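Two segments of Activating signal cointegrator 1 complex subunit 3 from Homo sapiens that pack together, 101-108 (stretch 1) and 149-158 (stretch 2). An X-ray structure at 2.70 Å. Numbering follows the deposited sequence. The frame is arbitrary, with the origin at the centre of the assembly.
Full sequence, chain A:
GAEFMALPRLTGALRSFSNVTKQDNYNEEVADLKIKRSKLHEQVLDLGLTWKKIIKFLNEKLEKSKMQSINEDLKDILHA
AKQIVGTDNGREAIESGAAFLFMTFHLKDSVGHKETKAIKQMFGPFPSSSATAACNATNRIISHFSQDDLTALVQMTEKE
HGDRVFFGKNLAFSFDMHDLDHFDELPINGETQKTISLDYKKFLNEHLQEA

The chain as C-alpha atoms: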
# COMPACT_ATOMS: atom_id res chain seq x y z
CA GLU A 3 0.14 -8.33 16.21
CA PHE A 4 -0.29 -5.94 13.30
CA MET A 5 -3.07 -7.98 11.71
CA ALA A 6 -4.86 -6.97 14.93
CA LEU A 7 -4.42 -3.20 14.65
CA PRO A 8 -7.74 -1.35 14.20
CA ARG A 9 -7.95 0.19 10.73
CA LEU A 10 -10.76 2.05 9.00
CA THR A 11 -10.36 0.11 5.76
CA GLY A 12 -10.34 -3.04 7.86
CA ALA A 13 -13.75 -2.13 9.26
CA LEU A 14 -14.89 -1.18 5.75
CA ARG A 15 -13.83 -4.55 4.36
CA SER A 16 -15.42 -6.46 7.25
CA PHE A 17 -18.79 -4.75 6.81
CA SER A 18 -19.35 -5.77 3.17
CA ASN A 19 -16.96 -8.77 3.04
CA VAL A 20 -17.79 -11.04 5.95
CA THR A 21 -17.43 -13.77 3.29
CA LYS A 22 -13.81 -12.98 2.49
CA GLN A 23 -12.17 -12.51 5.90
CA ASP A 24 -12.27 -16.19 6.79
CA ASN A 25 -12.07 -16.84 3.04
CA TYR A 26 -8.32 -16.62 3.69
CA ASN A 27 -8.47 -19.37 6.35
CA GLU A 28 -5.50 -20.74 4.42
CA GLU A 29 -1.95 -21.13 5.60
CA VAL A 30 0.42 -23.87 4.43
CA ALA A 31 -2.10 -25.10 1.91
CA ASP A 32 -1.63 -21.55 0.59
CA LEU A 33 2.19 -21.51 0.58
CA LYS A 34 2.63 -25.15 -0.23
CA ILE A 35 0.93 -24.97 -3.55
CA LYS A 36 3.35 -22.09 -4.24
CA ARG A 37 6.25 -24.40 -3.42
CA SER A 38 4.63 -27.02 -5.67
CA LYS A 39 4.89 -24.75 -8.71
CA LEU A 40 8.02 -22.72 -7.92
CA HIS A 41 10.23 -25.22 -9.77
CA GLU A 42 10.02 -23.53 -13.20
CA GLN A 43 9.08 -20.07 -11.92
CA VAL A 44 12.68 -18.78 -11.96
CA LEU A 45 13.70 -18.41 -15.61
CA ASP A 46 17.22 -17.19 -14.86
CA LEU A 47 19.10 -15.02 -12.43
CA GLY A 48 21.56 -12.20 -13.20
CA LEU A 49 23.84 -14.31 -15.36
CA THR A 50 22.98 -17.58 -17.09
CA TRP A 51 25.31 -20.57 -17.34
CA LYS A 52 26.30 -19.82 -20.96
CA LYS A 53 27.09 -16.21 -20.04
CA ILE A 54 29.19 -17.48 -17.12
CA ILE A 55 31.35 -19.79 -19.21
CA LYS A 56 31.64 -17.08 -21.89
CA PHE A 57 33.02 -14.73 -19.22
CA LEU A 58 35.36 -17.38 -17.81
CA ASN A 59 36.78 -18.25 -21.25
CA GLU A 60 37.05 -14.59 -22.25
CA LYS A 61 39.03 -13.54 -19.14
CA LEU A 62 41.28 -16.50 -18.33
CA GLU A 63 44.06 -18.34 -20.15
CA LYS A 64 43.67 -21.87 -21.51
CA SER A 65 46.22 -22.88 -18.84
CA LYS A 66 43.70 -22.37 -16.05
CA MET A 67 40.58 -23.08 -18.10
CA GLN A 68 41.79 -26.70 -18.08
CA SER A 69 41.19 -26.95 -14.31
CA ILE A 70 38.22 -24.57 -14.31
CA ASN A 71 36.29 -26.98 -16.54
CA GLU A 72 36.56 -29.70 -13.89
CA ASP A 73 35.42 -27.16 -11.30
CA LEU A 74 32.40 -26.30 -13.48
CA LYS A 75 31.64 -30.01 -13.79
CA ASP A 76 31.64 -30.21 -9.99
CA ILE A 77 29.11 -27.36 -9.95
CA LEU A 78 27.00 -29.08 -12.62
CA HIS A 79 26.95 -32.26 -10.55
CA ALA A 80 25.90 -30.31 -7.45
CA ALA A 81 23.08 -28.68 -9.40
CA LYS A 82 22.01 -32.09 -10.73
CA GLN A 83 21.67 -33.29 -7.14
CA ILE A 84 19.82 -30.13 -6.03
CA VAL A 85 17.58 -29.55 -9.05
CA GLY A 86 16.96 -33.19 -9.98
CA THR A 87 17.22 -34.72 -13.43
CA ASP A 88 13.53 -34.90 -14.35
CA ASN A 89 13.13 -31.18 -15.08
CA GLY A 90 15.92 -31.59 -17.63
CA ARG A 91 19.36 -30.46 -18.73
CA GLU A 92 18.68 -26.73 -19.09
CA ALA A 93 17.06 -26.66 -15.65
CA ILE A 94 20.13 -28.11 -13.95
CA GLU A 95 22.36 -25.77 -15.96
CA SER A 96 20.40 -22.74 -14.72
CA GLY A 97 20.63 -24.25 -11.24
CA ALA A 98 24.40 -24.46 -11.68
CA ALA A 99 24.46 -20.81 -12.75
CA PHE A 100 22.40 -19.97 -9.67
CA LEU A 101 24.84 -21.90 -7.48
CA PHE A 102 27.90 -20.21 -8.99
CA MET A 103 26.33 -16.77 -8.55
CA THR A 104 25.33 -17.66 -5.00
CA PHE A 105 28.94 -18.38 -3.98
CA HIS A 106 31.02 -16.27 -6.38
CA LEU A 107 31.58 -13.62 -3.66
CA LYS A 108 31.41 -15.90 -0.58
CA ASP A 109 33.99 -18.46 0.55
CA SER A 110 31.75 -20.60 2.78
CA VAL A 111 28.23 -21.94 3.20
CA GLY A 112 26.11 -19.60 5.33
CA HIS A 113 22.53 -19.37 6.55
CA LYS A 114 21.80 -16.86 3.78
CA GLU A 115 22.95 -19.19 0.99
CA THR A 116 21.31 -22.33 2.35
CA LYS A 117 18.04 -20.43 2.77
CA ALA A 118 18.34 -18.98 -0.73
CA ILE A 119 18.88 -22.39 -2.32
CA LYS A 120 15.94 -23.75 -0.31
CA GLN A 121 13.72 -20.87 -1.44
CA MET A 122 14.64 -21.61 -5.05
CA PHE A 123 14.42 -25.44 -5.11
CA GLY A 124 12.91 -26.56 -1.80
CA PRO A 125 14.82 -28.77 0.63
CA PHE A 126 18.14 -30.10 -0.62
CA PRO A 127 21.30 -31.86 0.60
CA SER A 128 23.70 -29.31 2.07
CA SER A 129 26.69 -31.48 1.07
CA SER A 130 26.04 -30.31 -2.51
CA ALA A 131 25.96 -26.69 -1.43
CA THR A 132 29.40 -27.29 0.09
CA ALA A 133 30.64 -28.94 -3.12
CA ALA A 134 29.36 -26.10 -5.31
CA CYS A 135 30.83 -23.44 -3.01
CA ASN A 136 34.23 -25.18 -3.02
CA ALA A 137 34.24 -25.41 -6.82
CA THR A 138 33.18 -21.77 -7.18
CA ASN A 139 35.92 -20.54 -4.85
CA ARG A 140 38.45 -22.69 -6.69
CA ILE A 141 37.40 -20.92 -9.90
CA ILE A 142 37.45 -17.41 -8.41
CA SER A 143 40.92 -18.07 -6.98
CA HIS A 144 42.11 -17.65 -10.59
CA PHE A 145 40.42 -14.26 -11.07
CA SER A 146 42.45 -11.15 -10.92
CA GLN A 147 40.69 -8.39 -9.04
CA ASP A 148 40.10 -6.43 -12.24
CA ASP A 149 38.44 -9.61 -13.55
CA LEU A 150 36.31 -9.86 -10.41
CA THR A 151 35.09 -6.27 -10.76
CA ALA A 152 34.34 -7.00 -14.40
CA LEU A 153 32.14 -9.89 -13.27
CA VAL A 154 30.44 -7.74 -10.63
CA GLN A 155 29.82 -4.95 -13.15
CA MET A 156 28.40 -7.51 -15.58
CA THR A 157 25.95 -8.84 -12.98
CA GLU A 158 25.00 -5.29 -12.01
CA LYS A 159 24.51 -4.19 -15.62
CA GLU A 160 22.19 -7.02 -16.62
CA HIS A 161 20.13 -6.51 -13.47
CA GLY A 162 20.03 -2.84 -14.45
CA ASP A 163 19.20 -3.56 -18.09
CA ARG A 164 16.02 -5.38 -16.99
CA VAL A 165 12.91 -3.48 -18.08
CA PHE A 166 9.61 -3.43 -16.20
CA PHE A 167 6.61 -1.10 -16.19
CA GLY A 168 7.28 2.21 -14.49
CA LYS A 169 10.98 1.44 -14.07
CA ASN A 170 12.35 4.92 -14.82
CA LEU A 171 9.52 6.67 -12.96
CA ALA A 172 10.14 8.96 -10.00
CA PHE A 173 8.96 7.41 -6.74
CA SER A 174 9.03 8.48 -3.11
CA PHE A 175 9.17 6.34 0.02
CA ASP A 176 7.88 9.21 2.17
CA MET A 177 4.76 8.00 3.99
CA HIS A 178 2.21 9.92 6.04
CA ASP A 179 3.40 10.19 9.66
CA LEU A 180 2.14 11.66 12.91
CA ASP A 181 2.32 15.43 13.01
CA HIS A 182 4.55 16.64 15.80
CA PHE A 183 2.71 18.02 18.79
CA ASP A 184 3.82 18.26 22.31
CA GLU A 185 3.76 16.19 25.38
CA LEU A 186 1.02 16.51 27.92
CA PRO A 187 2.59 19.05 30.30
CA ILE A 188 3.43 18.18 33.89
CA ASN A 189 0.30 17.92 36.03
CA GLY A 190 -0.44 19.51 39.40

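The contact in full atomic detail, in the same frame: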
# COMPACT_ATOMS: atom_id res chain seq x y z
N LEU A 101 23.88 -21.52 -8.51
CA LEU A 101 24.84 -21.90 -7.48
C LEU A 101 26.11 -21.06 -7.58
O LEU A 101 26.56 -20.47 -6.59
CB LEU A 101 25.18 -23.39 -7.59
CG LEU A 101 24.08 -24.33 -7.11
CD1 LEU A 101 24.52 -25.76 -7.28
CD2 LEU A 101 23.71 -24.05 -5.66
N PHE A 102 26.69 -20.99 -8.79
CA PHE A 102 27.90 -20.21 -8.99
C PHE A 102 27.70 -18.77 -8.52
O PHE A 102 28.52 -18.23 -7.78
CB PHE A 102 28.32 -20.24 -10.46
CG PHE A 102 29.50 -19.36 -10.77
CD1 PHE A 102 30.79 -19.85 -10.69
CD2 PHE A 102 29.32 -18.04 -11.16
CE1 PHE A 102 31.88 -19.04 -10.99
CE2 PHE A 102 30.40 -17.22 -11.45
CZ PHE A 102 31.68 -17.72 -11.36
N MET A 103 26.59 -18.15 -8.94
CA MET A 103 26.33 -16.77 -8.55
C MET A 103 26.05 -16.65 -7.06
O MET A 103 26.30 -15.59 -6.47
CB MET A 103 25.16 -16.21 -9.36
CG MET A 103 25.46 -16.13 -10.84
SD MET A 103 26.87 -15.06 -11.17
CE MET A 103 26.34 -13.60 -10.30
N THR A 104 25.55 -17.71 -6.43
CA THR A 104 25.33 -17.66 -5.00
C THR A 104 26.64 -17.59 -4.23
O THR A 104 26.72 -16.89 -3.21
CB THR A 104 24.50 -18.87 -4.56
OG1 THR A 104 23.18 -18.77 -5.09
CG2 THR A 104 24.42 -18.95 -3.03
N PHE A 105 27.69 -18.25 -4.72
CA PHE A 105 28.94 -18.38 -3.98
C PHE A 105 30.11 -17.64 -4.61
O PHE A 105 31.23 -17.75 -4.12
CB PHE A 105 29.31 -19.86 -3.82
CG PHE A 105 28.34 -20.65 -3.00
CD1 PHE A 105 28.25 -20.47 -1.63
CD2 PHE A 105 27.51 -21.60 -3.59
CE1 PHE A 105 27.36 -21.21 -0.87
CE2 PHE A 105 26.62 -22.33 -2.84
CZ PHE A 105 26.54 -22.14 -1.48
N HIS A 106 29.88 -16.88 -5.69
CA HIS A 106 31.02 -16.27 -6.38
C HIS A 106 31.69 -15.17 -5.56
O HIS A 106 32.84 -14.82 -5.84
CB HIS A 106 30.61 -15.75 -7.76
CG HIS A 106 29.97 -14.39 -7.76
ND1 HIS A 106 28.61 -14.21 -7.59
CD2 HIS A 106 30.50 -13.16 -7.94
CE1 HIS A 106 28.34 -12.92 -7.64
NE2 HIS A 106 29.46 -12.26 -7.86
N LEU A 107 31.01 -14.64 -4.54
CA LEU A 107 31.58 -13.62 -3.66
C LEU A 107 31.66 -14.08 -2.21
O LEU A 107 31.95 -13.26 -1.32
CB LEU A 107 30.76 -12.33 -3.74
CG LEU A 107 30.86 -11.55 -5.04
CD1 LEU A 107 29.83 -10.44 -5.09
CD2 LEU A 107 32.26 -11.01 -5.20
N LYS A 108 31.40 -15.36 -1.93
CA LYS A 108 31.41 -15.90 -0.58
C LYS A 108 32.25 -17.17 -0.56
O LYS A 108 32.17 -17.98 -1.49
CB LYS A 108 29.97 -16.19 -0.11
CG LYS A 108 29.05 -14.98 -0.20
CD LYS A 108 27.61 -15.34 0.12
CE LYS A 108 26.61 -14.48 -0.65
NZ LYS A 108 25.48 -15.27 -1.23
N ASP A 149 39.40 -8.63 -13.04
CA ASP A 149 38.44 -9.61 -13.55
C ASP A 149 37.22 -9.71 -12.65
O ASP A 149 36.08 -9.77 -13.13
CB ASP A 149 39.11 -10.98 -13.68
CG ASP A 149 40.02 -11.06 -14.88
OD1 ASP A 149 39.79 -10.30 -15.85
OD2 ASP A 149 40.96 -11.89 -14.86
N LEU A 150 37.43 -9.73 -11.34
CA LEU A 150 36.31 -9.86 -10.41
C LEU A 150 35.39 -8.65 -10.52
O LEU A 150 34.16 -8.81 -10.52
CB LEU A 150 36.83 -10.02 -8.98
CG LEU A 150 36.03 -10.88 -7.99
CD1 LEU A 150 36.78 -10.94 -6.67
CD2 LEU A 150 34.63 -10.37 -7.78
N THR A 151 35.95 -7.44 -10.60
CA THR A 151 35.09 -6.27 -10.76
C THR A 151 34.38 -6.29 -12.10
O THR A 151 33.25 -5.80 -12.21
CB THR A 151 35.88 -4.96 -10.63
OG1 THR A 151 36.94 -4.95 -11.58
CG2 THR A 151 36.45 -4.81 -9.24
N ALA A 152 35.03 -6.83 -13.13
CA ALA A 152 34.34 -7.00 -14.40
C ALA A 152 33.12 -7.91 -14.25
O ALA A 152 32.04 -7.62 -14.78
CB ALA A 152 35.29 -7.56 -15.45
N LEU A 153 33.27 -9.01 -13.51
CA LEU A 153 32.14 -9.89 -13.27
C LEU A 153 31.05 -9.17 -12.48
O LEU A 153 29.86 -9.27 -12.81
CB LEU A 153 32.59 -11.15 -12.54
CG LEU A 153 31.48 -12.14 -12.14
CD1 LEU A 153 30.80 -12.70 -13.37
CD2 LEU A 153 32.05 -13.28 -11.33
N VAL A 154 31.43 -8.44 -11.44
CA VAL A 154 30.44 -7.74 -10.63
C VAL A 154 29.70 -6.72 -11.47
O VAL A 154 28.47 -6.61 -11.40
CB VAL A 154 31.11 -7.09 -9.40
CG1 VAL A 154 30.07 -6.35 -8.58
CG2 VAL A 154 31.82 -8.14 -8.56
N GLN A 155 30.44 -5.94 -12.27
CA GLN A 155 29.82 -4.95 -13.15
C GLN A 155 28.88 -5.62 -14.14
O GLN A 155 27.84 -5.06 -14.47
CB GLN A 155 30.90 -4.17 -13.90
CG GLN A 155 31.43 -2.94 -13.20
CD GLN A 155 32.38 -2.14 -14.08
OE1 GLN A 155 32.41 -2.33 -15.30
NE2 GLN A 155 33.17 -1.26 -13.48
N MET A 156 29.25 -6.80 -14.63
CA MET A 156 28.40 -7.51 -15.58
C MET A 156 27.10 -7.96 -14.92
O MET A 156 26.02 -7.84 -15.53
CB MET A 156 29.14 -8.71 -16.15
CG MET A 156 28.71 -9.06 -17.54
SD MET A 156 29.77 -10.33 -18.24
CE MET A 156 28.93 -11.80 -17.70
N THR A 157 27.18 -8.49 -13.70
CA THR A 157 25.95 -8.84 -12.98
C THR A 157 25.10 -7.60 -12.73
O THR A 157 23.88 -7.63 -12.90
CB THR A 157 26.25 -9.53 -11.64
OG1 THR A 157 26.54 -8.55 -10.64
CG2 THR A 157 27.40 -10.51 -11.75
N GLU A 158 25.74 -6.50 -12.33
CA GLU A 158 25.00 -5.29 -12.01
C GLU A 158 24.32 -4.72 -13.25
O GLU A 158 23.17 -4.28 -13.20
CB GLU A 158 25.94 -4.26 -11.39
CG GLU A 158 25.23 -3.23 -10.54
CD GLU A 158 24.42 -3.86 -9.44
OE1 GLU A 158 24.95 -4.77 -8.75
OE2 GLU A 158 23.24 -3.47 -9.27

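How do the two backbones meet? Stretch 2 is helical throughout, its carbonyls paired with amides four residues on, as in Thr157 N to Leu153 O at 2.9 Å. Stretch 1 enters as a helix and then bends through a type I turn from Phe105 to Lys108, whose closing bond, Lys108 N to Phe105 O at 3.2 Å, is weak. The backbones stay well apart: the CA atoms of Met103 and Thr157 are 9.1 Å from each other, as are those of Leu107 and Leu150. Side chains must span that gap.

What fills it? No hydrogen bond crosses, and the contacts are made by side-chain carbons. Leu153, buried and pointing toward stretch 1, gives up the most surface. Its CD2 lies 4.3 Å from Phe102 CE2, near the plane of that ring and at its edge, and 3.7 Å from His106 CD2. An aliphatic side chain suits this place: its methyl CD2 packs against carbons of both rings and has no polar group to satisfy.

How can a histidine serve in so apolar a contact? His106 points toward stretch 2, with chi1 in the p well, and its ND1 donates to Met103 O at 2.9 Å. That bond satisfies the nitrogen within its own stretch while carbon CD2 meets Leu153. Thr157 behaves similarly: its OG1 bonds to Val154 O at 2.8 Å, and its methyl CG2 lies 3.6 Å from Met103 CE. The methionine starts out sideways, but its flexible chain, m at all three chi angles, brings its end nearer.

What closes the contact at the turn? Leu107 also leaves its backbone sideways, yet its CD2 reaches Leu150 CD2 at 3.6 Å and Val154 CG2 at 4.4 Å. Though Leu107 remains exposed overall, these methyl contacts cover part of its apolar surface. Altogether the two stretches bury 271 Å², a modest area held by apolar packing.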